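Local coordinates for protein L-amino acid deaminase (Proteus vulgaris, PDB 5HXW) that probably catalyses the FAD-dependent oxidative deamination of L-amino acids as a membrane-bound flavoprotein, at residues D90-F93 with L94-H97; E332-I335 with N336-Q340; D347-S350 with P351-F355. All coordinates share one frame; numbering follows the deposited sequence.

Interaction 1. Residues D90-F93 with L94-H97; sequences DETF and LLHH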
loop_
_atom_site.group_PDB
_atom_site.type_symbol
_atom_site.label_atom_id
_atom_site.label_comp_id
_atom_site.label_asym_id
_atom_site.label_seq_id
_atom_site.Cartn_x
_atom_site.Cartn_y
_atom_site.Cartn_z
ATOM N N ASP A 90 -9.358 -10.130 -12.020
ATOM C CA ASP A 90 -9.017 -11.534 -11.744
ATOM C C ASP A 90 -7.577 -11.724 -11.249
ATOM O O ASP A 90 -7.300 -12.650 -10.480
ATOM C CB ASP A 90 -9.276 -12.396 -12.990
ATOM C CG ASP A 90 -9.264 -13.897 -12.692
ATOM O OD1 ASP A 90 -9.962 -14.344 -11.754
ATOM O OD2 ASP A 90 -8.562 -14.634 -13.418
ATOM N N GLU A 91 -6.685 -10.835 -11.687
ATOM C CA GLU A 91 -5.270 -10.850 -11.305
ATOM C C GLU A 91 -5.050 -10.623 -9.804
ATOM O O GLU A 91 -4.204 -11.284 -9.195
ATOM C CB GLU A 91 -4.475 -9.808 -12.109
ATOM C CG GLU A 91 -4.282 -10.124 -13.589
ATOM C CD GLU A 91 -5.473 -9.748 -14.457
ATOM O OE1 GLU A 91 -5.985 -8.613 -14.335
ATOM O OE2 GLU A 91 -5.890 -10.592 -15.277
ATOM N N THR A 92 -5.820 -9.702 -9.217
ATOM C CA THR A 92 -5.614 -9.280 -7.823
ATOM C C THR A 92 -6.721 -9.680 -6.839
ATOM O O THR A 92 -6.533 -9.543 -5.626
ATOM C CB THR A 92 -5.374 -7.755 -7.703
ATOM O OG1 THR A 92 -6.385 -7.044 -8.427
ATOM C CG2 THR A 92 -4.004 -7.377 -8.238
ATOM N N PHE A 93 -7.857 -10.166 -7.349
ATOM C CA PHE A 93 -9.012 -10.482 -6.498
ATOM C C PHE A 93 -8.664 -11.395 -5.322
ATOM O O PHE A 93 -8.889 -11.020 -4.173
ATOM C CB PHE A 93 -10.199 -11.053 -7.293
ATOM C CG PHE A 93 -11.357 -11.475 -6.420
ATOM C CD1 PHE A 93 -12.284 -10.534 -5.961
ATOM C CD2 PHE A 93 -11.507 -12.811 -6.027
ATOM C CE1 PHE A 93 -13.340 -10.918 -5.138
ATOM C CE2 PHE A 93 -12.561 -13.197 -5.205
ATOM C CZ PHE A 93 -13.477 -12.251 -4.759
ATOM N N LEU A 94 -8.118 -12.576 -5.615
ATOM C CA LEU A 94 -7.786 -13.570 -4.584
ATOM C C LEU A 94 -6.716 -13.088 -3.600
ATOM O O LEU A 94 -6.716 -13.482 -2.434
ATOM C CB LEU A 94 -7.399 -14.915 -5.215
ATOM C CG LEU A 94 -8.514 -15.781 -5.827
ATOM C CD1 LEU A 94 -7.933 -16.859 -6.731
ATOM C CD2 LEU A 94 -9.411 -16.410 -4.766
ATOM N N LEU A 95 -5.823 -12.223 -4.078
ATOM C CA LEU A 95 -4.848 -11.527 -3.236
ATOM C C LEU A 95 -5.539 -10.612 -2.208
ATOM O O LEU A 95 -5.078 -10.495 -1.070
ATOM C CB LEU A 95 -3.874 -10.742 -4.124
ATOM C CG LEU A 95 -2.542 -10.165 -3.639
ATOM C CD1 LEU A 95 -1.550 -11.242 -3.235
ATOM C CD2 LEU A 95 -1.955 -9.318 -4.755
ATOM N N HIS A 96 -6.651 -9.997 -2.615
ATOM C CA HIS A 96 -7.469 -9.140 -1.746
ATOM C C HIS A 96 -8.474 -9.916 -0.893
ATOM O O HIS A 96 -8.696 -9.587 0.281
ATOM C CB HIS A 96 -8.212 -8.110 -2.593
ATOM C CG HIS A 96 -7.362 -6.963 -3.028
ATOM N ND1 HIS A 96 -7.591 -5.672 -2.606
ATOM C CD2 HIS A 96 -6.275 -6.910 -3.835
ATOM C CE1 HIS A 96 -6.690 -4.871 -3.144
ATOM N NE2 HIS A 96 -5.877 -5.597 -3.890
ATOM N N HIS A 97 -9.081 -10.935 -1.500
ATOM C CA HIS A 97 -10.085 -11.776 -0.852
ATOM C C HIS A 97 -9.513 -12.515 0.361
ATOM O O HIS A 97 -10.155 -12.576 1.416
ATOM C CB HIS A 97 -10.674 -12.766 -1.861
ATOM C CG HIS A 97 -11.886 -13.486 -1.361
ATOM N ND1 HIS A 97 -13.040 -12.829 -0.989
ATOM C CD2 HIS A 97 -12.129 -14.806 -1.179
ATOM C CE1 HIS A 97 -13.939 -13.712 -0.594
ATOM N NE2 HIS A 97 -13.411 -14.919 -0.700
#
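Phe-93 and His-97 set their aromatic side chains side by side across the first turn of helix 93-104, an i to i+4 side-chain pair one turn apart on the helix. In both residues CG lies opposite the backbone N (chi1 176° and -169°), which sends the two rings the same way off the helix. Their planes are close to parallel, 16° apart, but slid past each other with centroids 5.1 Å apart, so there is little overlap and no true stack. The face of the phenyl ring is instead met by the methylene, a CH-pi contact with His-97 CB 4.2 Å from the Phe-93 centroid. The backbone underneath is held by His-97 N to Phe-93 O and, one step earlier, by His-96 N to Thr-92 O at 3.0 Å. On another flank, Leu-94 CG packs at 4.2 Å against Phe-93 CD2. Helix 128-143 covers Phe-93 with Trp-137 and Arg-141, while His-97 NE2 bonds to Ile-149 O. His-96 takes a different course, its ring held at both nitrogens, ND1 by Ile-84 O and NE2 by Glu-425 OE2, a short way from the FAD. The imidazole turns its edge to Thr-92, with His-96 CD2 3.2 Å from Thr-92 O and near the ring plane.

Interaction 2. Residues E332-I335 with N336-Q340; sequences EQLI and NSFMQ. With 16A (cetyl-trimethyl-ammonium), chain H; 16A (cetyl-trimethyl-ammonium), chain I.
Glu-332 to Ile-335 and Asn-336 to Met-339 form one continuous helical run, tied by i to i+4 backbone bonds, among them Asn-336 N to Glu-332 O at 3.0 Å and Met-339 N to Ile-335 O at 3.2 Å. The side chains sort themselves into a polar and an apolar flank. On the polar flank Gln-333 bends at chi2 (-64°), which brings its amide round to Asn-336; the bond from Asn-336 ND2 to Gln-333 OE1 is long and weak at 3.4 Å, and the two amide planes stand perpendicular. On the apolar flank Leu-334 and Phe-338 run alongside each other in the same direction, and the methyl Leu-334 CD1 rests 3.7 Å from Phe-338 CE2. Ile-335 and Met-339 repeat that spacing more loosely, with Ile-335 CG2 4.3 Å from Met-339 SD. Two cetyl-trimethyl-ammonium molecules lie against this flank. Ile-335 touches both: its CD1 is 3.7 Å from C14 of the chain I detergent and 3.9 Å from C9 of the chain H one. The chain I tail also passes Leu-334 CD2, and the chain H tail passes Met-339 CB. On the protein side Ser-337 turns to Val-305 and Glu-307, and Ser-337 O accepts from Lys-306 NZ. The chain I head lies by Glu-332, at the start of the segment. The chain H headgroup lies beside the last carbonyls of 336-340, Phe-338 O being 3.4 Å from C16, the carbon bonded to the quaternary nitrogen. The chemistry is thus amphipathic: an apolar surface for hydrocarbon chains, with carbonyls that would probably attract the cationic chain H head, consistent with the membrane-bound character of this enzyme.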
loop_
_atom_site.group_PDB
_atom_site.type_symbol
_atom_site.label_atom_id
_atom_site.label_comp_id
_atom_site.label_asym_id
_atom_site.label_seq_id
_atom_site.Cartn_x
_atom_site.Cartn_y
_atom_site.Cartn_z
ATOM N N GLU A 332 8.542 20.085 -8.779
ATOM C CA GLU A 332 9.947 19.893 -8.407
ATOM C C GLU A 332 10.457 18.454 -8.553
ATOM O O GLU A 332 11.668 18.217 -8.500
ATOM C CB GLU A 332 10.226 20.454 -6.997
ATOM C CG GLU A 332 9.471 19.797 -5.844
ATOM C CD GLU A 332 8.096 20.397 -5.598
ATOM O OE1 GLU A 332 7.950 21.643 -5.655
ATOM O OE2 GLU A 332 7.157 19.615 -5.331
ATOM N N GLN A 333 9.535 17.508 -8.749
ATOM C CA GLN A 333 9.881 16.093 -8.946
ATOM C C GLN A 333 10.699 15.842 -10.211
ATOM O O GLN A 333 11.582 14.985 -10.205
ATOM C CB GLN A 333 8.638 15.192 -8.924
ATOM C CG GLN A 333 7.890 15.161 -7.595
ATOM C CD GLN A 333 8.711 14.573 -6.468
ATOM O OE1 GLN A 333 9.403 15.295 -5.746
ATOM N NE2 GLN A 333 8.655 13.255 -6.323
ATOM N N LEU A 334 10.408 16.592 -11.277
ATOM C CA LEU A 334 11.181 16.514 -12.515
ATOM C C LEU A 334 12.653 16.860 -12.281
ATOM O O LEU A 334 13.543 16.110 -12.693
ATOM C CB LEU A 334 10.578 17.405 -13.617
ATOM C CG LEU A 334 11.208 17.308 -15.016
ATOM C CD1 LEU A 334 10.891 15.982 -15.696
ATOM C CD2 LEU A 334 10.761 18.465 -15.887
ATOM N N ILE A 335 12.883 17.986 -11.605
ATOM C CA ILE A 335 14.225 18.458 -11.275
ATOM C C ILE A 335 14.951 17.463 -10.354
ATOM O O ILE A 335 16.117 17.145 -10.593
ATOM C CB ILE A 335 14.198 19.896 -10.689
ATOM C CG1 ILE A 335 13.519 20.895 -11.657
ATOM C CG2 ILE A 335 15.595 20.363 -10.298
ATOM C CD1 ILE A 335 14.203 21.123 -12.998
ATOM N N ASN A 336 14.250 16.964 -9.331
ATOM C CA ASN A 336 14.774 15.912 -8.450
ATOM C C ASN A 336 15.125 14.629 -9.208
ATOM O O ASN A 336 16.154 14.004 -8.928
ATOM C CB ASN A 336 13.790 15.587 -7.314
ATOM C CG ASN A 336 13.586 16.744 -6.341
ATOM O OD1 ASN A 336 14.401 17.661 -6.242
ATOM N ND2 ASN A 336 12.480 16.694 -5.608
ATOM N N SER A 337 14.270 14.262 -10.167
ATOM C CA SER A 337 14.451 13.078 -11.010
ATOM C C SER A 337 15.737 13.134 -11.828
ATOM O O SER A 337 16.472 12.145 -11.890
ATOM C CB SER A 337 13.254 12.900 -11.943
ATOM O OG SER A 337 13.241 11.607 -12.510
ATOM N N PHE A 338 16.007 14.290 -12.435
ATOM C CA PHE A 338 17.215 14.483 -13.239
ATOM C C PHE A 338 18.497 14.525 -12.410
ATOM O O PHE A 338 19.576 14.212 -12.920
ATOM C CB PHE A 338 17.105 15.722 -14.140
ATOM C CG PHE A 338 16.344 15.482 -15.417
ATOM C CD1 PHE A 338 16.832 14.600 -16.389
ATOM C CD2 PHE A 338 15.143 16.145 -15.659
ATOM C CE1 PHE A 338 16.129 14.379 -17.568
ATOM C CE2 PHE A 338 14.438 15.928 -16.839
ATOM C CZ PHE A 338 14.932 15.046 -17.794
ATOM N N MET A 339 18.379 14.904 -11.138
ATOM C CA MET A 339 19.549 14.972 -10.260
ATOM C C MET A 339 19.693 13.791 -9.280
ATOM O O MET A 339 20.598 13.774 -8.442
ATOM C CB MET A 339 19.666 16.349 -9.589
ATOM C CG MET A 339 18.728 16.639 -8.430
ATOM S SD MET A 339 18.691 18.403 -8.034
ATOM C CE MET A 339 20.413 18.888 -8.175
ATOM N N GLN A 340 18.796 12.814 -9.400
ATOM C CA GLN A 340 19.004 11.492 -8.825
ATOM C C GLN A 340 19.888 10.710 -9.785
ATOM O O GLN A 340 19.577 10.608 -10.978
ATOM C CB GLN A 340 17.675 10.761 -8.630
ATOM C CG GLN A 340 16.941 11.114 -7.346
ATOM C CD GLN A 340 15.512 10.595 -7.304
ATOM O OE1 GLN A 340 15.150 9.640 -7.997
ATOM N NE2 GLN A 340 14.688 11.225 -6.479
HETATM C C1 16A H . 16.290 28.045 -20.173
HETATM C C2 16A H . 15.814 26.824 -19.417
HETATM C C3 16A H . 16.958 26.187 -18.638
HETATM C C4 16A H . 16.443 25.172 -17.624
HETATM C C5 16A H . 17.562 24.225 -17.201
HETATM C C6 16A H . 17.447 23.852 -15.727
HETATM C C7 16A H . 17.740 22.372 -15.526
HETATM C C8 16A H . 18.389 22.110 -14.173
HETATM C C9 16A H . 18.046 20.707 -13.684
HETATM C C10 16A H . 19.224 20.068 -12.962
HETATM C C11 16A H . 19.926 19.036 -13.836
HETATM C C12 16A H . 20.380 17.845 -13.003
HETATM C C13 16A H . 21.882 17.885 -12.748
HETATM C C14 16A H . 22.556 16.690 -13.407
HETATM C C15 16A H . 23.450 15.931 -12.432
HETATM C C16 16A H . 22.888 14.529 -12.149
HETATM N N1 16A H . 23.593 13.359 -12.746
HETATM C C17 16A H . 23.613 13.370 -14.223
HETATM C C18 16A H . 24.978 13.231 -12.244
HETATM C C19 16A H . 22.862 12.154 -12.336
HETATM C C1 16A I . 8.344 21.288 -24.367
HETATM C C2 16A I . 9.560 20.394 -24.488
HETATM C C3 16A I . 10.754 20.968 -23.736
HETATM C C4 16A I . 11.895 19.958 -23.709
HETATM C C5 16A I . 12.686 20.050 -22.410
HETATM C C6 16A I . 12.559 18.767 -21.575
HETATM C C7 16A I . 13.606 18.708 -20.457
HETATM C C8 16A I . 13.170 19.459 -19.195
HETATM C C9 16A I . 13.981 20.748 -19.011
HETATM C C10 16A I . 13.819 21.328 -17.608
HETATM C C11 16A I . 12.599 22.246 -17.502
HETATM C C12 16A I . 12.461 22.809 -16.092
HETATM C C13 16A I . 11.129 22.423 -15.456
HETATM C C14 16A I . 11.081 22.923 -14.015
HETATM C C15 16A I . 9.816 22.468 -13.293
HETATM C C16 16A I . 9.962 22.613 -11.768
HETATM N N1 16A I . 9.051 23.567 -11.075
HETATM C C17 16A I . 9.490 24.942 -11.318
HETATM C C18 16A I . 7.643 23.448 -11.493
HETATM C C19 16A I . 9.113 23.376 -9.618
#

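Interaction 3. Residues D347-S350 with P351-F355; sequences DEVS and PFEQF. With FAD (flavin-adenine dinucleotide), chain G.
Val-349, in the loop before helix 351-354, crosses Glu-353 of that helix at a slant, the methyl Val-349 CG1 lying 3.8 Å from Glu-353 CB and packing against this first methylene of the acidic side chain. The next residue, Ser-350, holds the N-cap position, and the helix it caps begins with Pro-351, a residue whose missing amide hydrogen costs nothing in a first turn. Ser-350 grips Glu-353 twice through a single oxygen. Its OG, at chi1 63° between the backbone N and the carbonyl carbon, donates to Glu-353 OE1 at 2.7 Å on the anti lone pair, the one pointing away from OE2. The amide of Ser-350 donates to the same OE1 at 3.0 Å, nearly straight (168°) but from well above the carboxylate plane. This second bond, from the N-cap amide to the side chain three residues on, is one half of a capping box. The reciprocal half is replaced by the backbone: Ser-350 O takes both Glu-353 N and Gln-354 N, each at 3.0 Å. With Arg-211 NE also forming a salt bridge to OE1, the carboxylate would probably be stabilised as the anion. The short helix holds Phe-352 over the adenine end of the cofactor, where FAD N6A sits 3.2 Å above the plane of the Phe-352 ring, over its centre. Around this turn the fold closes in: Leu-245 of helix 243-248 packs on Pro-351 and Phe-352, Phe-246 of that helix also touches Phe-352, and Arg-211 reaches in from strand 210-216.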
loop_
_atom_site.group_PDB
_atom_site.type_symbol
_atom_site.label_atom_id
_atom_site.label_comp_id
_atom_site.label_asym_id
_atom_site.label_seq_id
_atom_site.Cartn_x
_atom_site.Cartn_y
_atom_site.Cartn_z
ATOM N N ASP A 347 30.421 2.603 -1.568
ATOM C CA ASP A 347 31.195 3.280 -0.527
ATOM C C ASP A 347 30.905 4.788 -0.460
ATOM O O ASP A 347 31.499 5.501 0.357
ATOM C CB ASP A 347 32.698 3.013 -0.713
ATOM C CG ASP A 347 33.232 3.521 -2.046
ATOM O OD1 ASP A 347 32.757 3.054 -3.104
ATOM O OD2 ASP A 347 34.141 4.379 -2.033
ATOM N N GLU A 348 29.993 5.262 -1.311
ATOM C CA GLU A 348 29.600 6.677 -1.329
ATOM C C GLU A 348 28.099 6.903 -1.081
ATOM O O GLU A 348 27.302 5.956 -1.114
ATOM C CB GLU A 348 30.085 7.381 -2.610
ATOM C CG GLU A 348 29.437 6.922 -3.913
ATOM C CD GLU A 348 29.933 7.685 -5.133
ATOM O OE1 GLU A 348 29.077 8.129 -5.929
ATOM O OE2 GLU A 348 31.168 7.843 -5.301
ATOM N N VAL A 349 27.742 8.166 -0.837
ATOM C CA VAL A 349 26.389 8.585 -0.450
ATOM C C VAL A 349 25.366 8.324 -1.565
ATOM O O VAL A 349 25.456 8.892 -2.658
ATOM C CB VAL A 349 26.375 10.066 0.024
ATOM C CG1 VAL A 349 24.958 10.560 0.297
ATOM C CG2 VAL A 349 27.236 10.238 1.270
ATOM N N SER A 350 24.409 7.445 -1.262
ATOM C CA SER A 350 23.358 7.026 -2.194
ATOM C C SER A 350 22.193 8.020 -2.184
ATOM O O SER A 350 22.072 8.797 -1.232
ATOM C CB SER A 350 22.868 5.619 -1.830
ATOM O OG SER A 350 22.277 5.592 -0.545
ATOM N N PRO A 351 21.326 7.999 -3.230
ATOM C CA PRO A 351 20.152 8.887 -3.241
ATOM C C PRO A 351 19.172 8.626 -2.093
ATOM O O PRO A 351 18.415 9.527 -1.723
ATOM C CB PRO A 351 19.482 8.576 -4.580
ATOM C CG PRO A 351 20.556 7.994 -5.423
ATOM C CD PRO A 351 21.399 7.207 -4.474
ATOM N N PHE A 352 19.203 7.410 -1.540
ATOM C CA PHE A 352 18.411 7.037 -0.362
ATOM C C PHE A 352 18.840 7.798 0.896
ATOM O O PHE A 352 18.081 7.879 1.863
ATOM C CB PHE A 352 18.491 5.528 -0.100
ATOM C CG PHE A 352 18.249 4.677 -1.313
ATOM C CD1 PHE A 352 16.994 4.646 -1.932
ATOM C CD2 PHE A 352 19.274 3.891 -1.837
ATOM C CE1 PHE A 352 16.776 3.854 -3.054
ATOM C CE2 PHE A 352 19.056 3.092 -2.951
ATOM C CZ PHE A 352 17.808 3.078 -3.562
ATOM N N GLU A 353 20.066 8.323 0.879
ATOM C CA GLU A 353 20.582 9.186 1.942
ATOM C C GLU A 353 20.391 10.658 1.565
ATOM O O GLU A 353 20.052 11.487 2.417
ATOM C CB GLU A 353 22.063 8.895 2.207
ATOM C CG GLU A 353 22.370 7.466 2.638
ATOM C CD GLU A 353 23.801 7.059 2.334
ATOM O OE1 GLU A 353 23.995 6.240 1.411
ATOM O OE2 GLU A 353 24.730 7.561 3.006
ATOM N N GLN A 354 20.603 10.956 0.282
ATOM C CA GLN A 354 20.504 12.307 -0.286
ATOM C C GLN A 354 19.069 12.851 -0.270
ATOM O O GLN A 354 18.850 14.048 -0.059
ATOM C CB GLN A 354 21.042 12.292 -1.720
ATOM C CG GLN A 354 21.594 13.618 -2.222
ATOM C CD GLN A 354 22.376 13.465 -3.515
ATOM O OE1 GLN A 354 21.818 13.110 -4.557
ATOM N NE2 GLN A 354 23.676 13.732 -3.455
ATOM N N PHE A 355 18.111 11.957 -0.505
ATOM C CA PHE A 355 16.693 12.284 -0.510
ATOM C C PHE A 355 15.968 11.432 0.539
ATOM O O PHE A 355 14.852 10.962 0.296
ATOM C CB PHE A 355 16.094 12.045 -1.909
ATOM C CG PHE A 355 16.639 12.952 -2.984
ATOM C CD1 PHE A 355 16.045 14.191 -3.240
ATOM C CD2 PHE A 355 17.734 12.559 -3.763
ATOM C CE1 PHE A 355 16.545 15.026 -4.237
ATOM C CE2 PHE A 355 18.233 13.392 -4.759
ATOM C CZ PHE A 355 17.636 14.624 -4.997
HETATM P PA FAD G . 6.328 1.597 2.168
HETATM O O1A FAD G . 6.608 2.979 1.634
HETATM O O2A FAD G . 5.287 1.437 3.233
HETATM O O5B FAD G . 7.701 0.971 2.712
HETATM C C5B FAD G . 8.915 1.120 1.991
HETATM C C4B FAD G . 10.005 1.467 2.984
HETATM O O4B FAD G . 11.280 1.134 2.441
HETATM C C3B FAD G . 10.030 2.955 3.293
HETATM O O3B FAD G . 9.845 3.096 4.704
HETATM C C2B FAD G . 11.408 3.420 2.848
HETATM O O2B FAD G . 11.982 4.372 3.745
HETATM C C1B FAD G . 12.214 2.136 2.836
HETATM N N9A FAD G . 13.360 2.130 1.898
HETATM C C8A FAD G . 13.324 2.423 0.582
HETATM N N7A FAD G . 14.549 2.303 0.019
HETATM C C5A FAD G . 15.396 1.925 0.992
HETATM C C6A FAD G . 16.843 1.619 1.084
HETATM N N6A FAD G . 17.619 1.702 -0.018
HETATM N N1A FAD G . 17.347 1.250 2.290
HETATM C C2A FAD G . 16.569 1.157 3.389
HETATM N N3A FAD G . 15.244 1.424 3.379
HETATM C C4A FAD G . 14.611 1.802 2.232
HETATM N N1 FAD G . -3.681 0.430 0.568
HETATM C C2 FAD G . -4.818 -0.207 0.944
HETATM O O2 FAD G . -4.786 -1.452 1.041
HETATM N N3 FAD G . -5.963 0.457 1.204
HETATM C C4 FAD G . -6.057 1.799 1.112
HETATM O O4 FAD G . -7.138 2.383 1.367
HETATM C C4X FAD G . -4.846 2.572 0.709
HETATM N N5 FAD G . -4.841 3.923 0.589
HETATM C C5X FAD G . -3.724 4.602 0.207
HETATM C C6 FAD G . -3.743 5.997 0.093
HETATM C C7 FAD G . -2.594 6.699 -0.283
HETATM C C7M FAD G . -2.653 8.203 -0.396
HETATM C C8 FAD G . -1.334 5.944 -0.566
HETATM C C8M FAD G . -0.048 6.609 -0.973
HETATM C C9 FAD G . -1.318 4.563 -0.452
HETATM C C9A FAD G . -2.458 3.857 -0.078
HETATM N N10 FAD G . -2.432 2.444 0.053
HETATM C C10 FAD G . -3.620 1.777 0.433
HETATM C "C1'" FAD G . -1.214 1.685 -0.263
HETATM C "C2'" FAD G . -0.296 1.262 0.860
HETATM O "O2'" FAD G . 0.055 2.401 1.648
HETATM C "C3'" FAD G . 0.969 0.712 0.204
HETATM O "O3'" FAD G . 0.666 -0.096 -0.956
HETATM C "C4'" FAD G . 1.832 -0.075 1.185
HETATM O "O4'" FAD G . 2.193 0.732 2.322
HETATM C "C5'" FAD G . 3.090 -0.541 0.472
HETATM O "O5'" FAD G . 4.023 -0.964 1.450
HETATM P P FAD G . 5.592 -0.943 1.142
HETATM O O1P FAD G . 6.254 -1.522 2.360
HETATM O O2P FAD G . 5.825 -1.592 -0.194
HETATM O O3P FAD G . 5.952 0.617 0.952
#

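In the fold
The three contacts follow one another along the chain, all within its FAD-dependent oxidoreductase region, yet they fall into two areas. Interaction 1 opens helix 93-104 on one side of the chain's centre; interactions 2 and 3 lie on the opposite side, their centres about 35 and 36 Å from its own. Interactions 2 and 3 are neighbours, with centres about 15 Å apart, and helices 332-339 and 351-354 are consecutive. They touch directly through Gln-340 CG and Phe-355 CE2 at 3.7 Å. The extended FAD relates the two areas: 90-97 lies near its flavin half and 347-355 at its adenine, while 332-340, next to 347-355, carries a surface that binds two detergent molecules and does not touch the cofactor.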